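Side-chain contacts in putative phenazine biosynthesis PhzC/PhzF protein (Clostridium difficile, PDB 4DUN), which probably acts as an isomerase of the PhzF family, which shares the fold of diaminopimelate epimerase: residues 146-151 and 207-212; 183-188 and 232-237. All coordinates share one frame; numbering follows the deposited sequence.

Contact 1 includes the start of helix 207-218 and contact 2 packs against the same turns of it, with their centres about 13 Å apart. Along the chain their segments alternate, in the order 146-151, 183-188, 207-212 and 232-237, so the two chain crossings are interleaved. Contact 1 sets the start of the helix against strand 147-150; contact 2 joins the beginnings of strands 187-193 and 233-239. They meet directly: L210 CB lies 3.6 Å from F187 CE2, and I211 CD1 lies 3.6 Å from C237 CB. Both thus belong to one hydrophobic core, in which strands from distant parts of the sequence surround a helix, away from the predicted active-site residue E47.

Contact 1. Residues 146-151 and 207-212; sequences DLILLL and HCNLIP
I148 of strand 147-150 reaches the start of helix 207-218 with two branches, each meeting a different residue. Its CG1 lies beside the backbone N (chi1 -57°), and the nearly extended second torsion (156°) carries CD1 outward to the N209 side chain, 3.7 Å from CB of N209. The same methyl is also 3.7 Å from N209 OD1, so it packs against both the apolar base and the amide end of the asparagine. The other branch is looser: I148 CG2 approaches L210 CD2 at 4.3 Å, an apolar contact. L210 divides its own methyls, for CD1 sits over one face of the H207 ring, offset toward the rim, while CD2 turns to the strand.

The polar part of the contact runs through a water; no direct hydrogen bond joins the segments. This water donates to D146 OD2 at 2.6 Å and to N209 OD1 at 2.5 Å, and it accepts from D146 N at 3.2 Å. Three bonds therefore hold it where the strand begins. At the other end of the N209 amide, ND2 donates to I119 O and weakly meets S144 OG; the bond from ND2 to I119 O probably sets which way round the buried amide lies. The other carboxylate oxygen, D146 OD1, is hydrogen-bonded to Y191 OH, which ties the group to strand 187-193.

Strand 147-150 lies between strand 140-143, antiparallel to it, and strand 176-181, parallel to it. I148 touches Y142 on one neighbour and I177 on the other, and L210 adds T179 of strand 176-181, so the helix rests across several strands. H207 and I211 touch I235, C237 and V239 of strand 233-239, which covers another part of the helix.

Contact 2. Residues 183-188 and 232-237; sequences SNTDFV and GGIIQC
F187 and C237 form the closer, buried end of this contact, where the sulfur comes obliquely to the CZ end of the phenyl ring. C237 SG is 4.0 Å from F187 CZ and 5.2 Å from the ring centroid, 60° off the ring normal: a sulfur-aromatic contact. F187 CG takes the crowded position between its backbone N and carbonyl carbon (chi1 63°), which swings the ring end nearer to strand 233-239 than the start of the side chain suggests. The ring is also stacked with W214 and touches L210, both of helix 207-218, while C237 packs on I211 of that helix.

Toward the solvent the contact thins out. There T185 CG2 and I234 CD1 stand 4.4 Å apart, both residues being partly exposed, and no hydrogen bond crosses between the segments. Polar anchoring of the 183-188 turn comes from D186, whose OD1 makes a salt bridge with K220 and whose OD2 accepts from V224 N.

Strand 222-227 explains the wide spacing: it pairs with both 187-193, in parallel, and 233-239, antiparallel, so the side chains meet across an intervening strand. Such sheet strands closing round a central helix are characteristic of the diaminopimelate epimerase-like fold, to which PhzF proteins belong.

Contact 1. Residues 146-151 and 207-212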
# COMPACT_ATOMS: atom_id res chain seq x y z
N ASP A 146 1.81 5.53 -25.46
CA ASP A 146 1.80 6.67 -24.54
C ASP A 146 1.99 7.99 -25.29
O ASP A 146 2.51 8.01 -26.42
CB ASP A 146 2.92 6.52 -23.51
CG ASP A 146 2.92 5.19 -22.77
OD1 ASP A 146 1.90 4.87 -22.12
OD2 ASP A 146 3.93 4.46 -22.86
N LEU A 147 1.59 9.09 -24.65
CA LEU A 147 1.81 10.44 -25.18
C LEU A 147 3.16 10.91 -24.67
O LEU A 147 3.44 10.76 -23.47
CB LEU A 147 0.69 11.40 -24.76
CG LEU A 147 0.80 12.84 -25.24
CD1 LEU A 147 0.66 12.94 -26.77
CD2 LEU A 147 -0.29 13.71 -24.59
N ILE A 148 4.00 11.43 -25.56
CA ILE A 148 5.34 11.86 -25.17
C ILE A 148 5.45 13.37 -25.34
O ILE A 148 5.29 13.88 -26.45
CB ILE A 148 6.43 11.10 -25.98
CG1 ILE A 148 6.27 9.57 -25.79
CG2 ILE A 148 7.85 11.58 -25.58
CD1 ILE A 148 6.82 8.74 -26.89
N LEU A 149 5.76 14.05 -24.23
CA LEU A 149 5.90 15.51 -24.20
C LEU A 149 7.34 15.88 -23.98
O LEU A 149 7.90 15.60 -22.91
CB LEU A 149 5.00 16.15 -23.12
CG LEU A 149 3.50 15.73 -23.11
CD1 LEU A 149 2.76 16.33 -21.91
CD2 LEU A 149 2.80 16.09 -24.42
N LEU A 150 7.95 16.47 -25.00
CA LEU A 150 9.33 16.92 -24.89
C LEU A 150 9.36 18.27 -24.20
O LEU A 150 8.83 19.25 -24.73
CB LEU A 150 10.03 16.97 -26.27
CG LEU A 150 11.45 17.58 -26.26
CD1 LEU A 150 12.47 16.63 -25.61
CD2 LEU A 150 11.88 17.98 -27.65
N LEU A 151 9.99 18.34 -23.02
CA LEU A 151 10.12 19.61 -22.30
C LEU A 151 11.49 20.22 -22.58
O LEU A 151 12.34 19.55 -23.15
CB LEU A 151 9.85 19.44 -20.80
CG LEU A 151 8.48 18.82 -20.40
CD1 LEU A 151 8.27 18.91 -18.88
CD2 LEU A 151 7.29 19.51 -21.11
N HIS A 207 10.75 3.21 -22.43
CA HIS A 207 12.08 3.27 -23.04
C HIS A 207 12.10 2.61 -24.43
O HIS A 207 13.01 2.88 -25.21
CB HIS A 207 13.17 2.75 -22.07
CG HIS A 207 13.34 3.69 -20.91
ND1 HIS A 207 12.47 3.67 -19.85
CD2 HIS A 207 14.17 4.76 -20.77
CE1 HIS A 207 12.82 4.68 -19.06
NE2 HIS A 207 13.86 5.35 -19.56
N CYS A 208 11.02 1.86 -24.82
CA CYS A 208 10.86 1.38 -26.20
C CYS A 208 10.80 2.56 -27.17
O CYS A 208 11.24 2.44 -28.30
CB CYS A 208 9.61 0.52 -26.33
SG CYS A 208 9.72 -1.02 -25.42
N ASN A 209 10.20 3.68 -26.73
CA ASN A 209 10.10 4.92 -27.50
C ASN A 209 11.23 5.87 -27.20
O ASN A 209 11.73 6.52 -28.11
CB ASN A 209 8.80 5.67 -27.20
CG ASN A 209 7.51 4.89 -27.27
OD1 ASN A 209 6.64 5.06 -26.42
ND2 ASN A 209 7.29 4.11 -28.33
N LEU A 210 11.57 6.04 -25.91
CA LEU A 210 12.55 7.04 -25.50
C LEU A 210 13.93 6.74 -26.03
O LEU A 210 14.63 7.68 -26.44
CB LEU A 210 12.58 7.22 -23.96
CG LEU A 210 11.30 7.81 -23.34
CD1 LEU A 210 11.37 7.73 -21.81
CD2 LEU A 210 11.03 9.28 -23.81
N ILE A 211 14.32 5.45 -26.08
CA ILE A 211 15.65 5.05 -26.55
C ILE A 211 15.83 5.43 -28.05
O ILE A 211 16.77 6.18 -28.31
CB ILE A 211 15.99 3.57 -26.27
CG1 ILE A 211 16.12 3.33 -24.72
CG2 ILE A 211 17.25 3.14 -27.03
CD1 ILE A 211 16.19 1.84 -24.33
N PRO A 212 14.99 4.98 -29.03
CA PRO A 212 15.22 5.40 -30.43
C PRO A 212 15.14 6.91 -30.58
O PRO A 212 15.93 7.48 -31.33
CB PRO A 212 14.11 4.70 -31.23
CG PRO A 212 13.06 4.34 -30.20
CD PRO A 212 13.83 4.05 -28.95
O HOH W 1 4.59 4.03 -25.37

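Contact 2. Residues 183-188 and 232-237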
# COMPACT_ATOMS: atom_id res chain seq x y z
N SER A 183 20.88 16.21 -16.81
CA SER A 183 22.02 16.95 -16.26
C SER A 183 23.18 15.99 -15.98
O SER A 183 24.32 16.31 -16.30
CB SER A 183 21.61 17.66 -14.96
OG SER A 183 21.21 16.71 -13.98
N ASN A 184 22.88 14.85 -15.34
CA ASN A 184 23.82 13.81 -14.92
C ASN A 184 23.66 12.54 -15.80
O ASN A 184 24.49 11.64 -15.73
CB ASN A 184 23.55 13.47 -13.44
CG ASN A 184 24.57 12.58 -12.79
OD1 ASN A 184 25.71 12.98 -12.53
ND2 ASN A 184 24.19 11.33 -12.52
N THR A 185 22.62 12.50 -16.62
CA THR A 185 22.31 11.36 -17.49
C THR A 185 22.07 11.85 -18.91
O THR A 185 21.98 13.06 -19.13
CB THR A 185 21.06 10.61 -16.96
OG1 THR A 185 19.93 11.50 -16.95
CG2 THR A 185 21.28 10.01 -15.56
N ASP A 186 21.96 10.93 -19.89
CA ASP A 186 21.70 11.33 -21.27
C ASP A 186 20.33 11.95 -21.42
O ASP A 186 20.19 12.98 -22.09
CB ASP A 186 21.85 10.13 -22.23
CG ASP A 186 23.28 9.69 -22.30
OD1 ASP A 186 24.08 10.39 -22.96
OD2 ASP A 186 23.61 8.69 -21.65
N PHE A 187 19.31 11.33 -20.79
CA PHE A 187 17.95 11.85 -20.83
C PHE A 187 17.22 11.46 -19.58
O PHE A 187 17.66 10.58 -18.84
CB PHE A 187 17.19 11.40 -22.09
CG PHE A 187 16.95 9.92 -22.27
CD1 PHE A 187 17.85 9.14 -22.97
CD2 PHE A 187 15.78 9.33 -21.79
CE1 PHE A 187 17.58 7.79 -23.22
CE2 PHE A 187 15.51 7.98 -22.03
CZ PHE A 187 16.42 7.22 -22.73
N VAL A 188 16.09 12.15 -19.34
CA VAL A 188 15.26 11.92 -18.16
C VAL A 188 13.83 11.83 -18.58
O VAL A 188 13.46 12.35 -19.64
CB VAL A 188 15.46 13.01 -17.06
CG1 VAL A 188 16.88 13.02 -16.51
CG2 VAL A 188 15.05 14.41 -17.57
N GLY A 232 12.71 7.50 -7.73
CA GLY A 232 13.73 7.63 -8.77
C GLY A 232 14.26 6.32 -9.29
O GLY A 232 14.38 5.34 -8.55
N GLY A 233 14.56 6.30 -10.57
CA GLY A 233 15.11 5.11 -11.20
C GLY A 233 16.22 5.41 -12.16
O GLY A 233 16.30 6.51 -12.70
N ILE A 234 17.12 4.44 -12.34
CA ILE A 234 18.22 4.51 -13.29
C ILE A 234 18.04 3.36 -14.26
O ILE A 234 17.86 2.22 -13.82
CB ILE A 234 19.61 4.52 -12.61
CG1 ILE A 234 19.80 5.77 -11.69
CG2 ILE A 234 20.73 4.39 -13.65
CD1 ILE A 234 19.89 7.19 -12.44
N ILE A 235 18.07 3.66 -15.56
CA ILE A 235 17.87 2.67 -16.62
C ILE A 235 19.03 2.72 -17.59
O ILE A 235 19.30 3.77 -18.18
CB ILE A 235 16.53 2.91 -17.39
CG1 ILE A 235 15.31 3.12 -16.45
CG2 ILE A 235 16.29 1.76 -18.40
CD1 ILE A 235 15.09 4.62 -15.98
N GLN A 236 19.70 1.58 -17.76
CA GLN A 236 20.78 1.43 -18.75
C GLN A 236 20.09 1.10 -20.06
O GLN A 236 19.23 0.20 -20.09
CB GLN A 236 21.81 0.34 -18.36
CG GLN A 236 22.44 0.49 -16.97
CD GLN A 236 23.11 1.82 -16.74
OE1 GLN A 236 23.77 2.39 -17.62
NE2 GLN A 236 22.95 2.34 -15.54
N CYS A 237 20.42 1.86 -21.11
CA CYS A 237 19.77 1.82 -22.42
C CYS A 237 20.75 1.51 -23.51
O CYS A 237 21.83 2.11 -23.55
CB CYS A 237 19.12 3.17 -22.70
SG CYS A 237 17.82 3.63 -21.53